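Local coordinates for protein member of s1p family of ribosomal proteins (Pyrococcus furiosus, PDB 5YH1) that binds manganese through its DHH domain and probably acts as an exonuclease on nucleic acids, at residues 22-27 against 36-41; 46-51 against 208-213; 276-281 against 286-291; 349-354 against 375-380; 361-366 against 383-388. All blocks are in the same frame, centred on the assembly; numbering follows the deposited sequence.

Contact 1: residues 22-27 against 36-41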
# COMPACT_ATOMS: atom_id res chain seq x y z
N PRO A 22 31.68 8.63 25.10
CA PRO A 22 31.21 10.01 25.04
C PRO A 22 31.77 10.85 26.20
O PRO A 22 32.06 10.31 27.27
CB PRO A 22 29.70 9.87 25.18
CG PRO A 22 29.53 8.66 26.03
CD PRO A 22 30.66 7.73 25.68
N SER A 23 31.90 12.16 25.98
CA SER A 23 32.20 13.10 27.05
C SER A 23 30.99 13.25 27.96
O SER A 23 29.85 13.10 27.52
CB SER A 23 32.54 14.47 26.49
OG SER A 23 33.55 14.38 25.52
N ASP A 24 31.24 13.58 29.22
CA ASP A 24 30.16 13.91 30.13
C ASP A 24 29.79 15.38 29.90
O ASP A 24 30.38 16.26 30.51
CB ASP A 24 30.58 13.67 31.57
CG ASP A 24 29.46 13.91 32.55
OD1 ASP A 24 28.42 14.51 32.15
OD2 ASP A 24 29.59 13.50 33.71
N VAL A 25 28.81 15.61 29.03
CA VAL A 25 28.36 16.97 28.70
C VAL A 25 27.19 17.45 29.55
O VAL A 25 26.59 18.49 29.27
CB VAL A 25 27.98 17.09 27.21
CG1 VAL A 25 29.20 16.87 26.34
CG2 VAL A 25 26.87 16.11 26.84
N GLY A 26 26.84 16.70 30.59
CA GLY A 26 25.72 17.07 31.44
C GLY A 26 24.41 17.07 30.68
O GLY A 26 24.23 16.28 29.73
N PHE A 27 23.49 17.94 31.11
CA PHE A 27 22.15 18.05 30.52
C PHE A 27 21.75 19.51 30.32
O PHE A 27 22.37 20.42 30.87
CB PHE A 27 21.14 17.37 31.43
CG PHE A 27 21.42 15.92 31.65
CD1 PHE A 27 21.35 15.03 30.60
CD2 PHE A 27 21.76 15.46 32.91
CE1 PHE A 27 21.60 13.68 30.80
CE2 PHE A 27 22.02 14.12 33.12
CZ PHE A 27 21.94 13.22 32.06
N ALA A 36 19.86 10.21 37.20
CA ALA A 36 19.77 8.78 37.45
C ALA A 36 19.89 7.94 36.15
O ALA A 36 20.38 6.81 36.18
CB ALA A 36 18.46 8.46 38.18
N LEU A 37 19.48 8.50 35.01
CA LEU A 37 19.55 7.81 33.70
C LEU A 37 20.89 7.99 33.00
O LEU A 37 21.12 7.40 31.94
CB LEU A 37 18.46 8.34 32.77
CG LEU A 37 17.02 8.00 33.12
CD1 LEU A 37 16.10 8.75 32.16
CD2 LEU A 37 16.76 6.50 33.06
N LYS A 38 21.76 8.81 33.56
CA LYS A 38 23.03 9.16 32.91
C LYS A 38 23.88 7.97 32.44
O LYS A 38 24.38 7.98 31.32
CB LYS A 38 23.86 10.04 33.82
CG LYS A 38 24.97 10.80 33.14
CD LYS A 38 25.41 11.90 34.08
CE LYS A 38 26.59 12.69 33.56
NZ LYS A 38 26.58 14.04 34.18
N PRO A 39 24.07 6.95 33.30
CA PRO A 39 24.86 5.81 32.84
C PRO A 39 24.29 5.12 31.57
O PRO A 39 25.04 4.77 30.67
CB PRO A 39 24.83 4.85 34.04
CG PRO A 39 24.54 5.72 35.22
CD PRO A 39 23.61 6.77 34.69
N LYS A 40 22.97 4.95 31.51
CA LYS A 40 22.34 4.35 30.34
C LYS A 40 22.32 5.29 29.15
O LYS A 40 22.49 4.87 28.01
CB LYS A 40 20.94 3.86 30.68
CG LYS A 40 20.95 2.91 31.86
CD LYS A 40 19.82 1.90 31.81
CE LYS A 40 19.09 1.79 33.15
NZ LYS A 40 17.98 0.80 33.06
N ILE A 41 22.14 6.58 29.41
CA ILE A 41 22.26 7.59 28.36
C ILE A 41 23.65 7.56 27.72
O ILE A 41 23.77 7.61 26.48
CB ILE A 41 21.95 9.00 28.91
CG1 ILE A 41 20.43 9.15 29.06
CG2 ILE A 41 22.50 10.08 27.99
CD1 ILE A 41 19.98 10.41 29.76

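Contact 2: residues 46-51 against 208-213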
# COMPACT_ATOMS: atom_id res chain seq x y z
N PHE A 46 27.47 5.74 23.54
CA PHE A 46 28.64 4.92 23.25
C PHE A 46 28.34 3.93 22.11
O PHE A 46 29.11 3.84 21.15
CB PHE A 46 29.11 4.16 24.50
CG PHE A 46 30.12 3.08 24.21
CD1 PHE A 46 31.47 3.39 24.10
CD2 PHE A 46 29.73 1.76 24.03
CE1 PHE A 46 32.40 2.40 23.81
CE2 PHE A 46 30.66 0.77 23.75
CZ PHE A 46 32.00 1.09 23.64
N MSE A 47 27.24 3.20 22.23
CA MSE A 47 26.89 2.19 21.21
C MSE A 47 26.65 2.82 19.87
O MSE A 47 27.09 2.29 18.84
CB MSE A 47 25.68 1.39 21.67
CG MSE A 47 26.13 0.36 22.71
SE MSE A 47 24.57 -0.58 23.44
CE MSE A 47 24.28 -1.74 21.86
N ILE A 48 25.97 3.96 19.84
CA ILE A 48 25.68 4.63 18.58
C ILE A 48 26.96 5.14 17.94
O ILE A 48 27.21 4.90 16.75
CB ILE A 48 24.59 5.71 18.75
CG1 ILE A 48 23.24 5.04 19.02
CG2 ILE A 48 24.48 6.61 17.53
CD1 ILE A 48 22.17 5.94 19.57
N ARG A 49 27.79 5.82 18.73
CA ARG A 49 29.07 6.35 18.23
C ARG A 49 29.99 5.23 17.72
O ARG A 49 30.67 5.40 16.72
CB ARG A 49 29.79 7.15 19.33
CG ARG A 49 29.18 8.51 19.65
CD ARG A 49 29.74 9.07 20.96
NE ARG A 49 31.20 9.18 20.91
CZ ARG A 49 31.87 10.15 20.28
NH1 ARG A 49 31.24 11.11 19.63
NH2 ARG A 49 33.19 10.15 20.29
N ARG A 50 29.99 4.10 18.40
CA ARG A 50 30.84 2.98 18.01
C ARG A 50 30.42 2.41 16.65
O ARG A 50 31.27 2.19 15.78
CB ARG A 50 30.84 1.89 19.07
CG ARG A 50 32.06 0.99 18.98
CD ARG A 50 32.05 -0.12 20.01
NE ARG A 50 33.36 -0.78 20.07
CZ ARG A 50 33.85 -1.62 19.15
NH1 ARG A 50 33.13 -1.93 18.08
NH2 ARG A 50 35.06 -2.15 19.31
N ALA A 51 29.12 2.20 16.47
CA ALA A 51 28.58 1.79 15.17
C ALA A 51 29.03 2.74 14.06
O ALA A 51 29.47 2.30 13.01
CB ALA A 51 27.07 1.71 15.22
N ARG A 208 23.15 14.88 22.28
CA ARG A 208 24.24 15.75 22.75
C ARG A 208 25.46 14.93 23.17
O ARG A 208 26.60 15.34 22.92
CB ARG A 208 23.76 16.64 23.91
CG ARG A 208 22.75 17.70 23.50
CD ARG A 208 22.20 18.48 24.69
NE ARG A 208 23.29 19.05 25.49
CZ ARG A 208 23.77 18.53 26.62
NH1 ARG A 208 23.25 17.44 27.18
NH2 ARG A 208 24.80 19.12 27.21
N TYR A 209 25.25 13.77 23.78
CA TYR A 209 26.35 12.86 24.10
C TYR A 209 26.96 12.22 22.85
O TYR A 209 28.17 12.00 22.79
CB TYR A 209 25.92 11.79 25.09
CG TYR A 209 25.78 12.31 26.50
CD1 TYR A 209 24.65 13.01 26.90
CD2 TYR A 209 26.78 12.10 27.45
CE1 TYR A 209 24.51 13.48 28.18
CE2 TYR A 209 26.64 12.57 28.75
CZ TYR A 209 25.50 13.28 29.10
OH TYR A 209 25.34 13.76 30.38
N ILE A 210 26.13 11.93 21.85
CA ILE A 210 26.63 11.38 20.60
C ILE A 210 27.52 12.40 19.91
O ILE A 210 28.61 12.05 19.45
CB ILE A 210 25.49 10.95 19.64
CG1 ILE A 210 24.78 9.72 20.20
CG2 ILE A 210 26.03 10.65 18.25
CD1 ILE A 210 23.40 9.49 19.61
N ASN A 211 27.06 13.64 19.83
CA ASN A 211 27.77 14.68 19.09
C ASN A 211 27.56 16.07 19.72
O ASN A 211 26.66 16.80 19.32
CB ASN A 211 27.33 14.68 17.62
CG ASN A 211 28.17 15.60 16.76
OD1 ASN A 211 29.07 16.28 17.25
ND2 ASN A 211 27.88 15.62 15.47
N PRO A 212 28.40 16.43 20.70
CA PRO A 212 28.21 17.72 21.39
C PRO A 212 28.13 18.95 20.47
O PRO A 212 27.52 19.94 20.85
CB PRO A 212 29.41 17.79 22.34
CG PRO A 212 29.74 16.37 22.62
CD PRO A 212 29.47 15.64 21.33
N GLU A 213 28.71 18.89 19.28
CA GLU A 213 28.68 20.03 18.36
C GLU A 213 27.30 20.44 17.86
O GLU A 213 27.14 21.56 17.39
CB GLU A 213 29.58 19.78 17.14
CG GLU A 213 30.99 20.35 17.26
CD GLU A 213 32.00 19.32 17.74
OE1 GLU A 213 32.85 18.91 16.92
OE2 GLU A 213 31.94 18.93 18.94

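Contact 3: residues 276-281 against 286-291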
# COMPACT_ATOMS: atom_id res chain seq x y z
N ILE A 276 10.44 17.80 7.37
CA ILE A 276 10.38 17.78 8.84
C ILE A 276 11.45 18.69 9.49
O ILE A 276 11.17 19.38 10.46
CB ILE A 276 10.43 16.33 9.39
CG1 ILE A 276 10.15 16.28 10.89
CG2 ILE A 276 11.77 15.67 9.10
CD1 ILE A 276 8.75 16.67 11.28
N GLU A 277 12.66 18.70 8.93
CA GLU A 277 13.75 19.52 9.46
C GLU A 277 13.42 21.02 9.41
O GLU A 277 13.85 21.79 10.28
CB GLU A 277 15.06 19.30 8.69
CG GLU A 277 15.59 17.88 8.71
CD GLU A 277 15.08 17.03 7.56
OE1 GLU A 277 14.15 17.45 6.84
OE2 GLU A 277 15.59 15.91 7.39
N GLU A 278 12.68 21.42 8.37
CA GLU A 278 12.29 22.81 8.19
C GLU A 278 11.22 23.19 9.19
O GLU A 278 11.27 24.26 9.80
CB GLU A 278 11.76 23.05 6.77
CG GLU A 278 12.72 22.68 5.65
CD GLU A 278 13.98 23.51 5.64
OE1 GLU A 278 14.08 24.50 6.40
OE2 GLU A 278 14.89 23.19 4.86
N ILE A 279 10.26 22.29 9.38
CA ILE A 279 9.20 22.52 10.35
C ILE A 279 9.76 22.60 11.77
O ILE A 279 9.31 23.42 12.58
CB ILE A 279 8.12 21.43 10.24
CG1 ILE A 279 7.43 21.52 8.87
CG2 ILE A 279 7.08 21.56 11.35
CD1 ILE A 279 6.64 20.28 8.51
N LEU A 280 10.76 21.77 12.07
CA LEU A 280 11.37 21.72 13.40
C LEU A 280 12.40 22.82 13.67
O LEU A 280 12.94 22.91 14.78
CB LEU A 280 12.06 20.36 13.61
CG LEU A 280 11.14 19.17 13.82
CD1 LEU A 280 11.98 17.91 13.85
CD2 LEU A 280 10.30 19.31 15.08
N LEU A 281 12.68 23.64 12.65
CA LEU A 281 13.58 24.78 12.72
C LEU A 281 15.01 24.35 13.04
O LEU A 281 15.62 24.90 13.94
CB LEU A 281 13.09 25.82 13.74
CG LEU A 281 13.68 27.24 13.61
CD1 LEU A 281 12.98 28.02 12.52
CD2 LEU A 281 13.59 28.02 14.91
N LEU A 286 15.03 30.06 7.64
CA LEU A 286 13.90 30.59 8.41
C LEU A 286 12.66 30.86 7.54
O LEU A 286 11.52 30.67 7.98
CB LEU A 286 14.31 31.87 9.15
CG LEU A 286 13.21 32.62 9.91
CD1 LEU A 286 12.66 31.77 11.06
CD2 LEU A 286 13.71 33.97 10.42
N GLN A 287 12.89 31.32 6.32
CA GLN A 287 11.80 31.66 5.40
C GLN A 287 10.97 30.42 5.03
O GLN A 287 9.75 30.46 5.06
CB GLN A 287 12.35 32.34 4.14
CG GLN A 287 11.34 33.23 3.43
CD GLN A 287 11.66 33.44 1.95
OE1 GLN A 287 12.73 33.06 1.47
NE2 GLN A 287 10.73 34.06 1.23
N ARG A 288 11.63 29.31 4.69
CA ARG A 288 10.92 28.07 4.38
C ARG A 288 10.14 27.55 5.59
O ARG A 288 9.00 27.08 5.44
CB ARG A 288 11.87 27.00 3.86
CG ARG A 288 11.18 25.69 3.50
CD ARG A 288 12.11 24.77 2.75
NE ARG A 288 12.54 25.36 1.49
CZ ARG A 288 13.55 24.93 0.75
NH1 ARG A 288 14.25 23.88 1.12
NH2 ARG A 288 13.85 25.55 -0.38
N HIS A 289 10.73 27.65 6.78
CA HIS A 289 10.03 27.25 7.99
C HIS A 289 8.75 28.06 8.13
O HIS A 289 7.68 27.51 8.39
CB HIS A 289 10.92 27.43 9.23
CG HIS A 289 10.16 27.44 10.51
ND1 HIS A 289 9.90 26.29 11.23
CD2 HIS A 289 9.59 28.45 11.20
CE1 HIS A 289 9.19 26.60 12.30
NE2 HIS A 289 8.99 27.91 12.31
N ARG A 290 8.86 29.37 7.97
CA ARG A 290 7.69 30.26 8.08
C ARG A 290 6.63 29.96 7.04
O ARG A 290 5.46 29.87 7.36
CB ARG A 290 8.10 31.73 7.99
CG ARG A 290 8.54 32.29 9.32
CD ARG A 290 9.26 33.61 9.16
NE ARG A 290 9.49 34.21 10.48
CZ ARG A 290 10.31 35.22 10.72
NH1 ARG A 290 11.03 35.78 9.75
NH2 ARG A 290 10.42 35.69 11.97
N MSE A 291 7.05 29.80 5.79
CA MSE A 291 6.09 29.50 4.71
C MSE A 291 5.36 28.21 4.96
O MSE A 291 4.15 28.14 4.78
CB MSE A 291 6.79 29.50 3.37
CG MSE A 291 7.16 30.93 2.99
SE MSE A 291 7.98 30.95 1.19
CE MSE A 291 9.85 30.45 1.49
O HOH W 1 14.27 21.55 2.92

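Contact 4: residues 349-354 against 375-380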
# COMPACT_ATOMS: atom_id res chain seq x y z
N ILE A 349 -9.77 15.98 19.94
CA ILE A 349 -10.34 17.29 19.61
C ILE A 349 -11.66 17.48 20.34
O ILE A 349 -11.94 18.56 20.85
CB ILE A 349 -10.55 17.43 18.09
CG1 ILE A 349 -9.20 17.59 17.38
CG2 ILE A 349 -11.45 18.61 17.75
CD1 ILE A 349 -9.28 17.25 15.90
N ILE A 350 -12.48 16.43 20.39
CA ILE A 350 -13.74 16.47 21.12
C ILE A 350 -13.47 16.59 22.62
O ILE A 350 -14.07 17.42 23.31
CB ILE A 350 -14.60 15.23 20.82
CG1 ILE A 350 -15.09 15.27 19.36
CG2 ILE A 350 -15.79 15.14 21.76
CD1 ILE A 350 -15.52 13.93 18.80
N HIS A 351 -12.53 15.78 23.10
CA HIS A 351 -12.18 15.79 24.52
C HIS A 351 -11.68 17.17 24.96
O HIS A 351 -12.12 17.69 25.98
CB HIS A 351 -11.14 14.72 24.81
CG HIS A 351 -10.91 14.48 26.26
ND1 HIS A 351 -11.91 14.04 27.11
CD2 HIS A 351 -9.79 14.57 27.02
CE1 HIS A 351 -11.41 13.89 28.32
NE2 HIS A 351 -10.13 14.20 28.29
N ASP A 352 -10.77 17.75 24.17
CA ASP A 352 -10.25 19.10 24.44
C ASP A 352 -11.36 20.13 24.52
O ASP A 352 -11.31 21.03 25.36
CB ASP A 352 -9.26 19.55 23.37
CG ASP A 352 -7.95 18.82 23.44
OD1 ASP A 352 -7.67 18.16 24.47
OD2 ASP A 352 -7.19 18.88 22.45
N HIS A 353 -12.35 20.00 23.65
CA HIS A 353 -13.47 20.94 23.65
C HIS A 353 -14.22 20.88 24.97
O HIS A 353 -14.58 21.91 25.53
CB HIS A 353 -14.41 20.65 22.49
CG HIS A 353 -15.70 21.41 22.55
ND1 HIS A 353 -15.84 22.67 22.01
CD2 HIS A 353 -16.90 21.09 23.07
CE1 HIS A 353 -17.07 23.09 22.21
NE2 HIS A 353 -17.73 22.16 22.86
N PHE A 354 -14.43 19.66 25.47
CA PHE A 354 -15.13 19.49 26.74
C PHE A 354 -14.28 19.99 27.91
O PHE A 354 -14.82 20.53 28.88
CB PHE A 354 -15.62 18.05 26.92
CG PHE A 354 -16.91 17.77 26.19
CD1 PHE A 354 -16.91 17.33 24.88
CD2 PHE A 354 -18.13 17.99 26.81
CE1 PHE A 354 -18.10 17.10 24.19
CE2 PHE A 354 -19.32 17.77 26.14
CZ PHE A 354 -19.31 17.32 24.83
N VAL A 375 -11.76 4.51 21.58
CA VAL A 375 -10.69 5.33 22.12
C VAL A 375 -11.22 6.02 23.37
O VAL A 375 -12.34 6.52 23.37
CB VAL A 375 -10.20 6.37 21.10
CG1 VAL A 375 -9.11 7.24 21.72
CG2 VAL A 375 -9.66 5.66 19.87
N VAL A 376 -10.43 6.00 24.43
CA VAL A 376 -10.84 6.50 25.74
C VAL A 376 -9.90 7.61 26.17
O VAL A 376 -8.68 7.46 26.11
CB VAL A 376 -10.80 5.39 26.80
CG1 VAL A 376 -11.24 5.94 28.16
CG2 VAL A 376 -11.69 4.22 26.39
N ARG A 377 -10.46 8.73 26.60
CA ARG A 377 -9.67 9.84 27.15
C ARG A 377 -10.28 10.32 28.45
O ARG A 377 -11.48 10.55 28.54
CB ARG A 377 -9.58 10.97 26.14
CG ARG A 377 -8.58 10.65 25.05
CD ARG A 377 -8.74 11.54 23.84
NE ARG A 377 -7.43 11.87 23.28
CZ ARG A 377 -6.83 11.25 22.27
NH1 ARG A 377 -7.40 10.22 21.66
NH2 ARG A 377 -5.65 11.66 21.85
N ALA A 378 -9.43 10.43 29.47
CA ALA A 378 -9.82 10.83 30.81
C ALA A 378 -9.07 12.10 31.19
O ALA A 378 -7.85 12.16 31.08
CB ALA A 378 -9.47 9.72 31.79
N SER A 379 -9.79 13.13 31.61
CA SER A 379 -9.15 14.34 32.15
C SER A 379 -8.45 14.06 33.48
O SER A 379 -8.73 13.05 34.14
CB SER A 379 -10.19 15.44 32.36
OG SER A 379 -11.09 15.04 33.37
N ASP A 380 -7.56 14.96 33.88
CA ASP A 380 -6.87 14.87 35.17
C ASP A 380 -7.84 14.70 36.32
O ASP A 380 -7.57 13.96 37.25
CB ASP A 380 -6.01 16.10 35.40
CG ASP A 380 -4.83 16.17 34.46
OD1 ASP A 380 -4.47 15.12 33.89
OD2 ASP A 380 -4.28 17.26 34.28
O HOH W 2 -7.18 14.83 29.12

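Contact 5: residues 361-366 against 383-388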
# COMPACT_ATOMS: atom_id res chain seq x y z
N ASP A 361 -9.69 19.95 35.29
CA ASP A 361 -9.77 19.33 36.61
C ASP A 361 -11.15 18.80 36.91
O ASP A 361 -11.32 18.07 37.88
CB ASP A 361 -9.29 20.29 37.70
CG ASP A 361 -7.83 20.67 37.54
OD1 ASP A 361 -7.01 19.78 37.24
OD2 ASP A 361 -7.50 21.86 37.69
N SER A 362 -12.15 19.15 36.10
CA SER A 362 -13.45 18.48 36.21
C SER A 362 -13.28 17.03 35.71
O SER A 362 -12.43 16.78 34.86
CB SER A 362 -14.53 19.24 35.43
OG SER A 362 -14.51 18.90 34.05
N PRO A 363 -14.03 16.08 36.27
CA PRO A 363 -13.91 14.67 35.86
C PRO A 363 -14.60 14.40 34.53
O PRO A 363 -15.84 14.32 34.47
CB PRO A 363 -14.61 13.92 37.00
CG PRO A 363 -15.62 14.89 37.51
CD PRO A 363 -14.99 16.25 37.38
N ILE A 364 -13.81 14.30 33.46
CA ILE A 364 -14.35 14.12 32.11
C ILE A 364 -13.79 12.85 31.47
O ILE A 364 -12.58 12.66 31.42
CB ILE A 364 -14.01 15.29 31.16
CG1 ILE A 364 -14.50 16.62 31.76
CG2 ILE A 364 -14.66 15.07 29.80
CD1 ILE A 364 -14.01 17.84 31.00
N LEU A 365 -14.70 12.01 30.99
CA LEU A 365 -14.36 10.78 30.30
C LEU A 365 -15.01 10.76 28.93
O LEU A 365 -16.23 10.77 28.82
CB LEU A 365 -14.82 9.56 31.10
CG LEU A 365 -14.30 8.21 30.62
CD1 LEU A 365 -12.79 8.09 30.76
CD2 LEU A 365 -14.97 7.10 31.42
N THR A 366 -14.18 10.74 27.89
CA THR A 366 -14.65 10.75 26.52
C THR A 366 -14.39 9.39 25.88
O THR A 366 -13.26 8.92 25.83
CB THR A 366 -13.98 11.87 25.70
OG1 THR A 366 -14.37 13.14 26.24
CG2 THR A 366 -14.40 11.81 24.23
N ALA A 383 -8.63 11.31 37.96
CA ALA A 383 -7.77 10.76 39.01
C ALA A 383 -8.46 10.74 40.38
O ALA A 383 -8.25 9.83 41.17
CB ALA A 383 -6.46 11.54 39.08
N LYS A 384 -9.33 11.72 40.64
CA LYS A 384 -10.10 11.80 41.89
C LYS A 384 -11.04 10.61 42.10
O LYS A 384 -11.58 10.42 43.19
CB LYS A 384 -10.91 13.11 41.94
CG LYS A 384 -10.04 14.36 41.94
CD LYS A 384 -10.86 15.64 42.12
CE LYS A 384 -11.32 16.27 40.81
NZ LYS A 384 -10.78 17.66 40.61
N TYR A 385 -11.26 9.83 41.05
CA TYR A 385 -12.13 8.67 41.11
C TYR A 385 -11.35 7.36 40.93
O TYR A 385 -11.95 6.30 40.80
CB TYR A 385 -13.20 8.78 40.04
CG TYR A 385 -14.18 9.90 40.26
CD1 TYR A 385 -13.88 11.21 39.86
CD2 TYR A 385 -15.40 9.67 40.86
CE1 TYR A 385 -14.78 12.24 40.05
CE2 TYR A 385 -16.31 10.70 41.05
CZ TYR A 385 -15.99 11.98 40.65
OH TYR A 385 -16.88 13.00 40.85
N ASN A 386 -10.02 7.45 40.93
CA ASN A 386 -9.15 6.30 40.68
C ASN A 386 -9.48 5.55 39.38
O ASN A 386 -9.51 4.32 39.34
CB ASN A 386 -9.14 5.35 41.89
CG ASN A 386 -8.35 5.92 43.05
OD1 ASN A 386 -7.12 5.86 43.06
ND2 ASN A 386 -9.06 6.51 44.01
N PHE A 387 -9.73 6.31 38.32
CA PHE A 387 -9.97 5.73 37.02
C PHE A 387 -8.69 5.08 36.52
O PHE A 387 -7.64 5.71 36.51
CB PHE A 387 -10.44 6.80 36.03
CG PHE A 387 -10.56 6.29 34.63
CD1 PHE A 387 -11.70 5.61 34.23
CD2 PHE A 387 -9.52 6.44 33.73
CE1 PHE A 387 -11.81 5.11 32.93
CE2 PHE A 387 -9.63 5.95 32.44
CZ PHE A 387 -10.77 5.28 32.04
N ASP A 388 -8.76 3.82 36.14
CA ASP A 388 -7.61 3.13 35.55
C ASP A 388 -8.12 2.27 34.41
O ASP A 388 -8.82 1.28 34.63
CB ASP A 388 -6.89 2.27 36.60
CG ASP A 388 -5.62 1.61 36.06
OD1 ASP A 388 -5.53 1.29 34.85
OD2 ASP A 388 -4.69 1.39 36.85

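Contact 1: residues 22-27 against 36-41
A salt bridge between Asp-24 and Lys-38, with a small apolar patch beside it, lays the loop that follows helix 2-20 against helix 32-53 at the surface of the DHH domain. Asp-24 heads an Asx turn: its OD1 accepts from Gly-26 N at 3.1 Å, met nearly along the C-O axis, which helps to steady the carboxylate that the lysine meets. With CG turned opposite the backbone N (chi1 -176°), the carboxylate swings out to where Lys-38 crosses it at about a right angle. Lys-38 NZ lies 2.8 Å from Asp-24 OD1 and 3.1 Å from Asp-24 OD2; both are weak as hydrogen bonds, so the pairing is probably mainly one of charge. The backbone of Gly-26 takes a positive phi, a conformation glycine adopts readily. One residue further, Phe-27 slants past the stem of the same lysine, its CZ 4.0 Å from Lys-38 CG. Tyr-209 of helix 199-210 also touches Asp-24 and Lys-38, and Glu-35 offers the ammonium a long, weak second partner. Deeper in, the buried Ile-41 meets the phenyl ring from the opposing direction, its CD1 3.8 Å from Phe-27 CE1.

Contact 2: residues 46-51 against 208-213
The C-terminal end of helix 199-210 is held against helix 32-53 by Arg-49, in a buried helix-helix contact of the DHH domain, away from the manganese site. Ile-210 is the last helical residue before Asn-211 leaves helical geometry, and its carbonyl O takes a hydrogen bond from Arg-49 NH1 at 2.8 Å (N-H...O 151°). The oxygen sits at the edge of the guanidinium, only 8° out of its plane, while the donor is tilted 23° from the carbonyl plane. A bend at chi3 turns the arginine head over toward this carbonyl, and its CD passes 3.8 Å from Tyr-209 O. The other two nitrogens are also engaged: NE donates to Ala-20 O and NH2 to Arg-19 O at the end of helix 2-20, so one side chain links three helices. Replacing Arg-49 by a leucine would probably leave the carbonyls of Ile-210, Arg-19 and Ala-20 without this shared donor and loosen the junction of the three helices. Beneath the polar group the contact is aliphatic. Arg-49 CG comes 4.1 Å from Ile-210 CG2, and the two isoleucines cross at a slant; Ile-48 also packs on Leu-132 and Val-134 of strand 132-136. Ile-210 CD1 fits against both branches of Ile-48, 3.7 Å from CG2 and 3.8 Å from CD1.

Contact 3: residues 276-281 against 286-291
Glu-278 faces Arg-288, and its backbone oxygen meets His-289, where the short helix 276-279, ending in a Schellman motif, turns back through a brief loop onto the start of helix 286-311. The glutamate chain, bent at chi2, crosses the arginine stem at a slant, with CG 3.6 Å from Arg-288 CD. Its OE2 is 3.9 Å from Arg-288 NH1, a long salt bridge whose carboxylate and guanidinium planes stand 76° apart; a water bridges the gap, donating to OE2 and accepting from NH1. Each group also has a direct partner elsewhere: Thr-283 OG1 for Glu-278 OE1, and Ala-153 O of the second subunit for Arg-288 NE, so this corner faces the subunit interface. Glu-278 O is gripped twice, by Leu-281 N within the Schellman turn and by His-289 ND1 at 2.8 Å, the latter in both the carbonyl plane and the imidazole plane. Next along, Ile-279 O reaches the ring edge too, 3.2 Å from His-289 CE1. Leu-281, with the positive phi of the motif, brings CD1 within 4.0 Å of Leu-286 CD1. The same methyl lies over one face of His-289 in a CH-pi contact, 3.6 Å from the ring centroid and 15° off its normal.

Contact 4: residues 349-354 against 375-380
The imidazole of His-351 carries Arg-377 CB over the centre of one face, 3.7 Å from the ring centroid and 10° off the normal, a CH-pi contact. At the ring edge, near its plane, are Ser-379 N, 3.5 Å from His-351 NE2 without a bond between them, and a water 3.1 Å from the same nitrogen that also donates weakly to Ala-378 O. The guanidinium of Arg-377 does not stack here; its plane is turned 56° from the ring, and the chain, bent at chi3, leads off past the histidine, with CD 4.1 Å from His-351 CB. The histidine points from helix 343-358 onto strand 373-378 of the C-terminal mixed sheet, in a domain consistent with the DHHA1 domain of this family. Its CG lies opposite the backbone N (chi1 -169°), which places the ring against the strand, where CE1 comes 3.3 Å from Arg-377 O. ND1 is hydrogen-bonded to Thr-366 OG1 on the adjacent strand 364-369, and Ser-379 OG is tied to Ser-362 O and Ile-364 N. With ND1 held by the threonine and one face covered by a methylene, the ring's rotation is probably well restrained, and helix and sheet are joined by ring packing and a weak water bridge.

Contact 5: residues 361-366 against 383-388
Apolar side chains of residues 361-366, which lead into the inner strand 364-369 of the C-terminal mixed sheet, meet Tyr-385 and Phe-387 of the loop before helix 389-399. Pro-363 packs on Tyr-385 at a slant to the ring, with Pro-363 CB 3.5 Å from Tyr-385 CE1. The proline CG is close to the same ring atom. Further in, Leu-365 and Phe-387 cross at about a right angle. Leu-365 CD1 rides over the phenyl face in a CH-pi contact, 4.1 Å from the centroid and 27° off the normal, shifted toward the CZ-CE1 side of the ring, and approaches Phe-387 CZ to 3.7 Å. With CG opposite the backbone N (chi1 174°), the phenylalanine ring is carried down to the sheet, where both residues also touch Val-376 and Ala-378; Phe-430 and Val-434 of helix 423-435 pack on the leucine as well. The phenolic OH of Tyr-385 is hydrogen-bonded to Asn-322 O. Replacing Tyr-385 by an alanine would probably uncover Pro-363 on this side and leave Asn-322 O without its phenolic partner. The polar link between the segments lies at the exposed end, where Lys-384, bent at chi3 and chi4, hydrogen-bonds through NZ to Asp-361 O at 2.8 Å.

How the contacts relate
From the N terminus, contact 1 closes the short loop between helices 2-20 and 32-53. Contact 2 then starts further along helix 32-53 and spans more than 150 residues, including all five strands of the parallel sheet, to reach helix 199-210. The two are in series yet touch, Arg-208 and Tyr-209 reaching the carbonyls of Val-25 and Gly-26. Contact 3 follows as a local turn between helices 276-279 and 286-311, about 12 Å from contact 2 at the nearest atoms. In the C-terminal domain, contacts 4 and 5 cross: their segments alternate along the chain, their centres are 10 Å apart, and together they tie helix 343-358 and the loop before helix 389-399 to strands 364-369 and 373-378.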